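Long-range contacts in SH2 domain-containing protein 3C (Homo sapiens, PDB 3T6G), which acts as an adapter in integrin-mediated adhesion and cell migration, its C-terminal Ras-GEF-like domain adopting a closed, exchange-incompetent form needed for binding BCAR1: residues S14-A19 and S278-M283; V57-C62 and E272-F277; M142-S147 and T204-V209. The protein carries 2 engineered substitutions. One frame throughout, in Å; residues are numbered along the deposited sequence.

Contact 1 of 3, residues S14-A19 and S278-M283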
loop_
_atom_site.group_PDB
_atom_site.type_symbol
_atom_site.label_atom_id
_atom_site.label_comp_id
_atom_site.label_asym_id
_atom_site.label_seq_id
_atom_site.Cartn_x
_atom_site.Cartn_y
_atom_site.Cartn_z
ATOM N N SER A 14 0.823 -14.975 -7.111
ATOM C CA SER A 14 1.764 -14.035 -6.503
ATOM C C SER A 14 3.097 -14.054 -7.226
ATOM O O SER A 14 3.585 -15.107 -7.616
ATOM C CB SER A 14 1.990 -14.332 -5.014
ATOM O OG SER A 14 2.997 -13.486 -4.466
ATOM N N SER A 15 3.698 -12.884 -7.391
ATOM C CA SER A 15 4.980 -12.816 -8.058
ATOM C C SER A 15 6.164 -13.220 -7.132
ATOM O O SER A 15 7.321 -13.283 -7.570
ATOM C CB SER A 15 5.177 -11.426 -8.643
ATOM O OG SER A 15 6.359 -10.856 -8.114
ATOM N N PHE A 16 5.871 -13.503 -5.860
ATOM C CA PHE A 16 6.873 -14.050 -4.944
ATOM C C PHE A 16 6.736 -15.559 -4.922
ATOM O O PHE A 16 5.633 -16.067 -4.757
ATOM C CB PHE A 16 6.655 -13.538 -3.511
ATOM C CG PHE A 16 6.761 -12.048 -3.363
ATOM C CD1 PHE A 16 7.768 -11.339 -4.000
ATOM C CD2 PHE A 16 5.843 -11.353 -2.583
ATOM C CE1 PHE A 16 7.865 -9.952 -3.856
ATOM C CE2 PHE A 16 5.931 -9.960 -2.435
ATOM C CZ PHE A 16 6.937 -9.259 -3.080
ATOM N N ASN A 17 7.839 -16.289 -5.064
ATOM C CA ASN A 17 7.768 -17.740 -4.923
ATOM C C ASN A 17 8.875 -18.304 -4.055
ATOM O O ASN A 17 9.848 -18.881 -4.560
ATOM C CB ASN A 17 7.740 -18.447 -6.279
ATOM C CG ASN A 17 7.325 -19.903 -6.156
ATOM O OD1 ASN A 17 7.167 -20.417 -5.044
ATOM N ND2 ASN A 17 7.156 -20.578 -7.292
ATOM N N PRO A 18 8.724 -18.133 -2.736
ATOM C CA PRO A 18 9.666 -18.571 -1.708
ATOM C C PRO A 18 10.174 -19.971 -1.971
ATOM O O PRO A 18 11.377 -20.205 -1.961
ATOM C CB PRO A 18 8.816 -18.559 -0.428
ATOM C CG PRO A 18 7.393 -18.231 -0.864
ATOM C CD PRO A 18 7.547 -17.482 -2.141
ATOM N N ALA A 19 9.253 -20.893 -2.212
ATOM C CA ALA A 19 9.596 -22.298 -2.411
ATOM C C ALA A 19 10.649 -22.574 -3.500
ATOM O O ALA A 19 11.257 -23.646 -3.504
ATOM C CB ALA A 19 8.329 -23.112 -2.676
ATOM N N SER A 278 14.994 -8.805 0.476
ATOM C CA SER A 278 14.111 -9.416 -0.493
ATOM C C SER A 278 13.058 -10.252 0.245
ATOM O O SER A 278 13.405 -11.012 1.174
ATOM C CB SER A 278 14.902 -10.267 -1.496
ATOM O OG SER A 278 14.620 -11.646 -1.333
ATOM N N THR A 279 11.788 -10.100 -0.170
ATOM C CA THR A 279 10.636 -10.720 0.511
ATOM C C THR A 279 10.677 -12.248 0.469
ATOM O O THR A 279 10.384 -12.920 1.470
ATOM C CB THR A 279 9.297 -10.266 -0.080
ATOM O OG1 THR A 279 9.170 -8.846 0.044
ATOM C CG2 THR A 279 8.153 -10.944 0.656
ATOM N N GLU A 280 11.032 -12.791 -0.691
ATOM C CA GLU A 280 11.288 -14.218 -0.813
ATOM C C GLU A 280 12.346 -14.689 0.184
ATOM O O GLU A 280 12.178 -15.713 0.848
ATOM C CB GLU A 280 11.732 -14.562 -2.238
ATOM C CG GLU A 280 10.887 -13.909 -3.332
ATOM C CD GLU A 280 10.810 -14.754 -4.607
ATOM O OE1 GLU A 280 10.559 -14.197 -5.699
ATOM O OE2 GLU A 280 10.983 -15.984 -4.521
ATOM N N PHE A 281 13.447 -13.952 0.290
ATOM C CA PHE A 281 14.470 -14.308 1.269
ATOM C C PHE A 281 13.847 -14.286 2.675
ATOM O O PHE A 281 14.020 -15.223 3.473
ATOM C CB PHE A 281 15.677 -13.361 1.190
ATOM C CG PHE A 281 16.577 -13.431 2.400
ATOM C CD1 PHE A 281 17.543 -14.426 2.511
ATOM C CD2 PHE A 281 16.454 -12.505 3.429
ATOM C CE1 PHE A 281 18.381 -14.495 3.635
ATOM C CE2 PHE A 281 17.287 -12.562 4.559
ATOM C CZ PHE A 281 18.246 -13.559 4.670
ATOM N N GLN A 282 13.098 -13.228 2.965
ATOM C CA GLN A 282 12.463 -13.115 4.272
ATOM C C GLN A 282 11.471 -14.231 4.571
ATOM O O GLN A 282 11.552 -14.867 5.619
ATOM C CB GLN A 282 11.863 -11.734 4.449
ATOM C CG GLN A 282 12.963 -10.679 4.374
ATOM C CD GLN A 282 12.450 -9.273 4.438
ATOM O OE1 GLN A 282 11.251 -9.051 4.489
ATOM N NE2 GLN A 282 13.358 -8.304 4.411
ATOM N N MET A 283 10.560 -14.499 3.645
ATOM C CA MET A 283 9.599 -15.563 3.870
ATOM C C MET A 283 10.300 -16.867 4.238
ATOM O O MET A 283 9.951 -17.507 5.219
ATOM C CB MET A 283 8.675 -15.727 2.659
ATOM C CG MET A 283 7.859 -14.477 2.397
ATOM S SD MET A 283 6.924 -14.541 0.873
ATOM C CE MET A 283 5.641 -15.733 1.337
#
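F16 and P18 of the N-terminal loop pack against T279, E280 and M283 in the first two turns of helix 279-287. S14 starts the loop with an ST turn: its OG accepts from F16 N at 3.2 Å. The same OG is hydrogen-bonded to D98 of helix 93-115, and S15 N bonds to the other carboxylate oxygen of D98. This helix therefore holds the loop just before F16.

F16 turns its ring towards the helix start. The two side chains of F16 and T279 cross at about a right angle. T279 CB sits over the centre of one ring face, 4.0 Å from the F16 centroid, in a CH-pi contact. T279 CG2 lies 3.9 Å from F16 CE2. T279 has CG2 anti to the backbone N (OG1 chi1 -60°), while OG1 reaches R102. E280 CG meets the ring more obliquely, 4.1 Å from F16 CD1.

The N17 backbone lies next to the E280 carboxylate. E280 OE2 is 3.2 Å from N17 N and 3.1 Å from N17 O. Both atoms of the second pair are acceptors, so with E280 ionised they would probably repel rather than bond. N17 O has a donor of its own in T20 OG1.

P18 brings its ring to M283. Its CG lies 3.8 Å from M283 CE, and this methyl is carried there by the bend at chi3 (72°). R284, just beyond the segment, gives weak bonds to P18 O and A19 O.

Apolar packing of F16, T279, P18 and M283 thus flanks the E280 carboxylate, which sits at N17. The contact joins the N-terminal loop to helix 279-287 of the Ras-GEF domain. The proximity of N17 O to E280 OE2 may be mildly unfavourable and could raise the proton affinity of E280.

Contact 2 of 3, residues V57-C62 and E272-F277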
loop_
_atom_site.group_PDB
_atom_site.type_symbol
_atom_site.label_atom_id
_atom_site.label_comp_id
_atom_site.label_asym_id
_atom_site.label_seq_id
_atom_site.Cartn_x
_atom_site.Cartn_y
_atom_site.Cartn_z
ATOM N N VAL A 57 17.074 -0.968 0.510
ATOM C CA VAL A 57 15.673 -1.388 0.530
ATOM C C VAL A 57 14.866 -0.641 -0.485
ATOM O O VAL A 57 13.906 -1.178 -1.001
ATOM C CB VAL A 57 14.920 -1.057 1.825
ATOM C CG1 VAL A 57 14.298 -2.311 2.414
ATOM C CG2 VAL A 57 15.782 -0.302 2.768
ATOM N N THR A 58 15.197 0.635 -0.666
ATOM C CA THR A 58 14.497 1.477 -1.592
ATOM C C THR A 58 14.624 0.870 -2.975
ATOM O O THR A 58 13.646 0.837 -3.722
ATOM C CB THR A 58 15.086 2.868 -1.622
ATOM O OG1 THR A 58 14.816 3.511 -0.380
ATOM C CG2 THR A 58 14.447 3.676 -2.739
ATOM N N LYS A 59 15.826 0.386 -3.307
ATOM C CA LYS A 59 16.067 -0.196 -4.625
ATOM C C LYS A 59 15.125 -1.369 -4.840
ATOM O O LYS A 59 14.424 -1.461 -5.846
ATOM C CB LYS A 59 17.504 -0.683 -4.745
ATOM C CG LYS A 59 18.066 -0.625 -6.159
ATOM C CD LYS A 59 17.777 -1.861 -6.994
ATOM C CE LYS A 59 19.076 -2.440 -7.626
ATOM N NZ LYS A 59 19.795 -1.524 -8.571
ATOM N N VAL A 60 15.121 -2.274 -3.876
ATOM C CA VAL A 60 14.325 -3.474 -3.987
ATOM C C VAL A 60 12.837 -3.119 -3.971
ATOM O O VAL A 60 12.045 -3.711 -4.686
ATOM C CB VAL A 60 14.676 -4.411 -2.841
ATOM C CG1 VAL A 60 13.809 -5.637 -2.872
ATOM C CG2 VAL A 60 16.172 -4.803 -2.941
ATOM N N ASP A 61 12.481 -2.137 -3.148
ATOM C CA ASP A 61 11.110 -1.727 -2.965
ATOM C C ASP A 61 10.576 -1.291 -4.315
ATOM O O ASP A 61 9.478 -1.667 -4.738
ATOM C CB ASP A 61 11.035 -0.525 -1.995
ATOM C CG ASP A 61 11.001 -0.939 -0.525
ATOM O OD1 ASP A 61 10.791 -2.148 -0.246
ATOM O OD2 ASP A 61 11.173 -0.036 0.347
ATOM N N CYS A 62 11.370 -0.454 -4.964
ATOM C CA CYS A 62 11.036 0.106 -6.243
ATOM C C CYS A 62 11.007 -0.920 -7.381
ATOM O O CYS A 62 10.264 -0.763 -8.352
ATOM C CB CYS A 62 12.008 1.217 -6.550
ATOM S SG CYS A 62 11.703 2.656 -5.544
ATOM N N GLU A 272 24.555 -9.252 -0.973
ATOM C CA GLU A 272 24.017 -9.946 0.204
ATOM C C GLU A 272 22.975 -9.102 0.904
ATOM O O GLU A 272 21.989 -9.603 1.442
ATOM C CB GLU A 272 25.126 -10.295 1.189
ATOM C CG GLU A 272 26.312 -11.017 0.574
ATOM C CD GLU A 272 27.206 -11.640 1.632
ATOM O OE1 GLU A 272 27.904 -10.883 2.342
ATOM O OE2 GLU A 272 27.192 -12.885 1.762
ATOM N N LEU A 273 23.211 -7.804 0.884
ATOM C CA LEU A 273 22.314 -6.863 1.505
ATOM C C LEU A 273 21.010 -6.852 0.738
ATOM O O LEU A 273 19.939 -6.866 1.352
ATOM C CB LEU A 273 22.944 -5.478 1.514
ATOM C CG LEU A 273 23.214 -4.832 2.864
ATOM C CD1 LEU A 273 23.494 -3.361 2.634
ATOM C CD2 LEU A 273 22.008 -4.990 3.773
ATOM N N LEU A 274 21.087 -6.842 -0.597
ATOM C CA LEU A 274 19.865 -6.925 -1.415
ATOM C C LEU A 274 19.140 -8.208 -1.064
ATOM O O LEU A 274 17.929 -8.188 -0.825
ATOM C CB LEU A 274 20.136 -6.857 -2.923
ATOM C CG LEU A 274 20.628 -5.504 -3.443
ATOM C CD1 LEU A 274 20.800 -5.476 -4.943
ATOM C CD2 LEU A 274 19.682 -4.434 -3.038
ATOM N N GLU A 275 19.862 -9.325 -0.976
ATOM C CA GLU A 275 19.157 -10.552 -0.592
ATOM C C GLU A 275 18.326 -10.363 0.688
ATOM O O GLU A 275 17.147 -10.773 0.739
ATOM C CB GLU A 275 20.113 -11.708 -0.421
ATOM C CG GLU A 275 19.423 -13.035 -0.239
ATOM C CD GLU A 275 20.296 -14.190 -0.709
ATOM O OE1 GLU A 275 21.297 -13.925 -1.418
ATOM O OE2 GLU A 275 19.990 -15.359 -0.370
ATOM N N VAL A 276 18.937 -9.719 1.698
ATOM C CA VAL A 276 18.349 -9.578 3.041
ATOM C C VAL A 276 17.023 -8.831 2.981
ATOM O O VAL A 276 16.081 -9.134 3.704
ATOM C CB VAL A 276 19.338 -8.850 4.005
ATOM C CG1 VAL A 276 18.662 -8.494 5.285
ATOM C CG2 VAL A 276 20.589 -9.726 4.285
ATOM N N PHE A 277 16.957 -7.870 2.067
ATOM C CA PHE A 277 15.799 -7.013 1.898
ATOM C C PHE A 277 14.855 -7.527 0.809
ATOM O O PHE A 277 14.027 -6.771 0.275
ATOM C CB PHE A 277 16.265 -5.602 1.555
ATOM C CG PHE A 277 16.783 -4.855 2.731
ATOM C CD1 PHE A 277 16.011 -4.746 3.890
ATOM C CD2 PHE A 277 18.049 -4.285 2.707
ATOM C CE1 PHE A 277 16.492 -4.063 5.000
ATOM C CE2 PHE A 277 18.537 -3.598 3.814
ATOM C CZ PHE A 277 17.763 -3.493 4.959
#
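F277 O accepts a hydrogen bond from R102 NH1 of helix 93-115 and has V60 CG1 at 3.4 Å. This is helix packing within the Ras-GEF (Cdc25-homology) domain: helix 50-64 lies against the end of helix 271-276, where F277 leaves helical geometry. R102 serves both sides, because its NE also forms a salt bridge with D61.

F277 gives the largest share of the contact. V57 CG2 stands over the centre of one ring face, 4.3 Å from the F277 centroid. V57 CG1 lies over the same face at its rim, 3.3 Å from F277 CD1, a tight approach. F277 CG, anti to the carbonyl carbon (chi1 -76°), is thereby placed 3.6 Å from V57 CG1. The F277 side chain also touches L53 of helix 50-64, M106 of helix 93-115 and L45 of helix 35-46. An alanine here would take away the ring and would probably open a gap between V57, L53 and M106, leaving the V57 methyls without their aromatic face.

V60 and L274 make the second apolar pair. Their side chains slide past each other in opposite directions. V60 CG2, beside its own backbone N, comes within 3.5 Å of L274 CD2.

Contact 3 of 3, residues M142-S147 and T204-V209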
loop_
_atom_site.group_PDB
_atom_site.type_symbol
_atom_site.label_atom_id
_atom_site.label_comp_id
_atom_site.label_asym_id
_atom_site.label_seq_id
_atom_site.Cartn_x
_atom_site.Cartn_y
_atom_site.Cartn_z
ATOM N N MET A 142 15.829 9.137 1.232
ATOM C CA MET A 142 15.283 8.308 0.163
ATOM C C MET A 142 13.887 8.688 -0.342
ATOM O O MET A 142 13.485 8.237 -1.413
ATOM C CB MET A 142 15.253 6.845 0.612
ATOM C CG MET A 142 16.622 6.244 0.849
ATOM S SD MET A 142 17.850 7.028 -0.200
ATOM C CE MET A 142 17.601 6.077 -1.686
ATOM N N GLY A 143 13.138 9.480 0.428
ATOM C CA GLY A 143 11.740 9.761 0.106
ATOM C C GLY A 143 10.973 8.493 -0.261
ATOM O O GLY A 143 10.266 8.453 -1.258
ATOM N N ASN A 144 11.160 7.445 0.536
ATOM C CA ASN A 144 10.519 6.158 0.326
ATOM C C ASN A 144 9.492 5.910 1.434
ATOM O O ASN A 144 9.842 5.355 2.478
ATOM C CB ASN A 144 11.584 5.032 0.292
ATOM C CG ASN A 144 10.963 3.662 0.227
ATOM O OD1 ASN A 144 9.742 3.548 0.074
ATOM N ND2 ASN A 144 11.778 2.610 0.356
ATOM N N MET A 145 8.238 6.336 1.218
ATOM C CA MET A 145 7.187 6.227 2.241
ATOM C C MET A 145 6.824 4.782 2.536
ATOM O O MET A 145 6.319 4.463 3.605
ATOM C CB MET A 145 5.906 6.958 1.832
ATOM C CG MET A 145 6.013 8.447 1.578
ATOM S SD MET A 145 6.819 9.365 2.916
ATOM C CE MET A 145 8.528 8.883 2.681
ATOM N N PHE A 146 7.054 3.905 1.574
ATOM C CA PHE A 146 6.667 2.506 1.743
ATOM C C PHE A 146 7.447 1.867 2.900
ATOM O O PHE A 146 6.867 1.520 3.928
ATOM C CB PHE A 146 6.847 1.738 0.422
ATOM C CG PHE A 146 6.619 0.238 0.536
ATOM C CD1 PHE A 146 5.361 -0.297 0.468
ATOM C CD2 PHE A 146 7.674 -0.623 0.694
ATOM C CE1 PHE A 146 5.162 -1.649 0.563
ATOM C CE2 PHE A 146 7.473 -1.978 0.787
ATOM C CZ PHE A 146 6.224 -2.493 0.729
ATOM N N SER A 147 8.763 1.733 2.747
ATOM C CA SER A 147 9.593 1.143 3.810
ATOM C C SER A 147 9.743 2.008 5.068
ATOM O O SER A 147 9.886 1.486 6.171
ATOM C CB SER A 147 10.951 0.678 3.274
ATOM O OG SER A 147 10.808 -0.641 2.739
ATOM N N THR A 204 10.165 12.649 -3.799
ATOM C CA THR A 204 9.494 11.366 -3.633
ATOM C C THR A 204 9.888 10.331 -4.672
ATOM O O THR A 204 10.117 10.635 -5.849
ATOM C CB THR A 204 7.971 11.526 -3.631
ATOM O OG1 THR A 204 7.611 12.551 -2.698
ATOM C CG2 THR A 204 7.306 10.236 -3.225
ATOM N N THR A 205 9.862 9.088 -4.224
ATOM C CA THR A 205 10.519 7.996 -4.882
ATOM C C THR A 205 9.596 6.821 -4.733
ATOM O O THR A 205 9.591 5.899 -5.540
ATOM C CB THR A 205 11.846 7.729 -4.114
ATOM O OG1 THR A 205 12.987 7.937 -4.968
ATOM C CG2 THR A 205 11.860 6.353 -3.491
ATOM N N PHE A 206 8.800 6.858 -3.676
ATOM C CA PHE A 206 7.803 5.836 -3.435
ATOM C C PHE A 206 6.759 6.394 -2.478
ATOM O O PHE A 206 6.967 6.407 -1.273
ATOM C CB PHE A 206 8.463 4.611 -2.844
ATOM C CG PHE A 206 7.600 3.399 -2.864
ATOM C CD1 PHE A 206 8.164 2.145 -2.908
ATOM C CD2 PHE A 206 6.229 3.516 -2.869
ATOM C CE1 PHE A 206 7.384 1.025 -2.940
ATOM C CE2 PHE A 206 5.436 2.395 -2.888
ATOM C CZ PHE A 206 6.012 1.151 -2.914
ATOM N N PRO A 207 5.616 6.836 -3.020
ATOM C CA PRO A 207 4.610 7.616 -2.299
ATOM C C PRO A 207 3.903 6.748 -1.279
ATOM O O PRO A 207 4.084 5.515 -1.260
ATOM C CB PRO A 207 3.623 7.970 -3.397
ATOM C CG PRO A 207 3.631 6.723 -4.250
ATOM C CD PRO A 207 5.079 6.297 -4.283
ATOM N N HIS A 208 3.094 7.381 -0.437
ATOM C CA HIS A 208 2.354 6.643 0.577
ATOM C C HIS A 208 1.118 5.988 -0.084
ATOM O O HIS A 208 0.177 6.675 -0.479
ATOM C CB HIS A 208 1.984 7.594 1.735
ATOM C CG HIS A 208 1.422 6.903 2.936
ATOM N ND1 HIS A 208 1.918 5.710 3.407
ATOM C CD2 HIS A 208 0.393 7.234 3.759
ATOM C CE1 HIS A 208 1.223 5.331 4.470
ATOM N NE2 HIS A 208 0.294 6.240 4.703
ATOM N N VAL A 209 1.129 4.665 -0.214
ATOM C CA VAL A 209 0.052 3.950 -0.898
ATOM C C VAL A 209 -0.541 2.852 -0.021
ATOM O O VAL A 209 -1.412 2.108 -0.472
ATOM C CB VAL A 209 0.527 3.273 -2.250
ATOM C CG1 VAL A 209 1.200 4.261 -3.177
ATOM C CG2 VAL A 209 1.468 2.105 -1.989
HETATM O O HOH W 1 3.842 3.850 2.916
#
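Backbone bonds tie G143 and M145 to F206. G143 O accepts from F206 N at 3.2 Å. It also takes a weak bond from T205 N. In return M145 N donates to F206 O at 2.8 Å. N144 and F206 thus form a single parallel beta bridge. G143 has positive phi, and its CA runs close to that of T204.

Side-chain polar contacts centre on N144. OD1 accepts weak bonds from F146 N and S147 N, while ND2 bonds to D61 and T58 of helix 50-64. A water joins M145 O, weakly, to H208 ND1 at 2.7 Å, in the plane of the imidazole. H208 NE2 bonds to N193.

Apolar packing rests on F146 and F206. F146 CB stands over the centre of the F206 ring, 3.4 Å from its centroid. The F146 and F206 ring planes are 8° apart, with centroids 4.9 Å apart and little overlap; F146 CB rather than its ring covers F206. N144 CG, anti to the backbone N (chi1 174°), comes 4.1 Å from F206 CB. N144 OD1 is nearer, 3.4 Å from F206 CB, with amide and ring planes 8° apart. M145 CB meets H208 CB at 4.0 Å.

N144 is the N-cap of helix 145-155. An N-capped helix start bridged to an extended loop segment joins helix 145-155 to the loop before helix 210-215 in this largely helical Ras-GEF domain.

In the fold
Along the chain contact 1 spans the widest loop, contact 2 lies within it and contact 3 within that. Contacts 1 and 2 have centres about 13 Å apart and use consecutive helices, 271-276 and 279-287, which Q282 NE2 bridges to V276 O. Contacts 2 and 3 have centres about 14 Å apart and meet at D61 of helix 50-64, whose OD2 bonds to S147 OG and N144 ND2. The centres of contacts 1 and 3 lie about 21 Å apart, on opposite sides of the chain's centre. R102 of helix 93-115 reaches contacts 1 and 2. Together they join the N-terminal loop, the domain's helices and the loop before helix 210-215, consistent with the closed domain that BCAR1 binding requires.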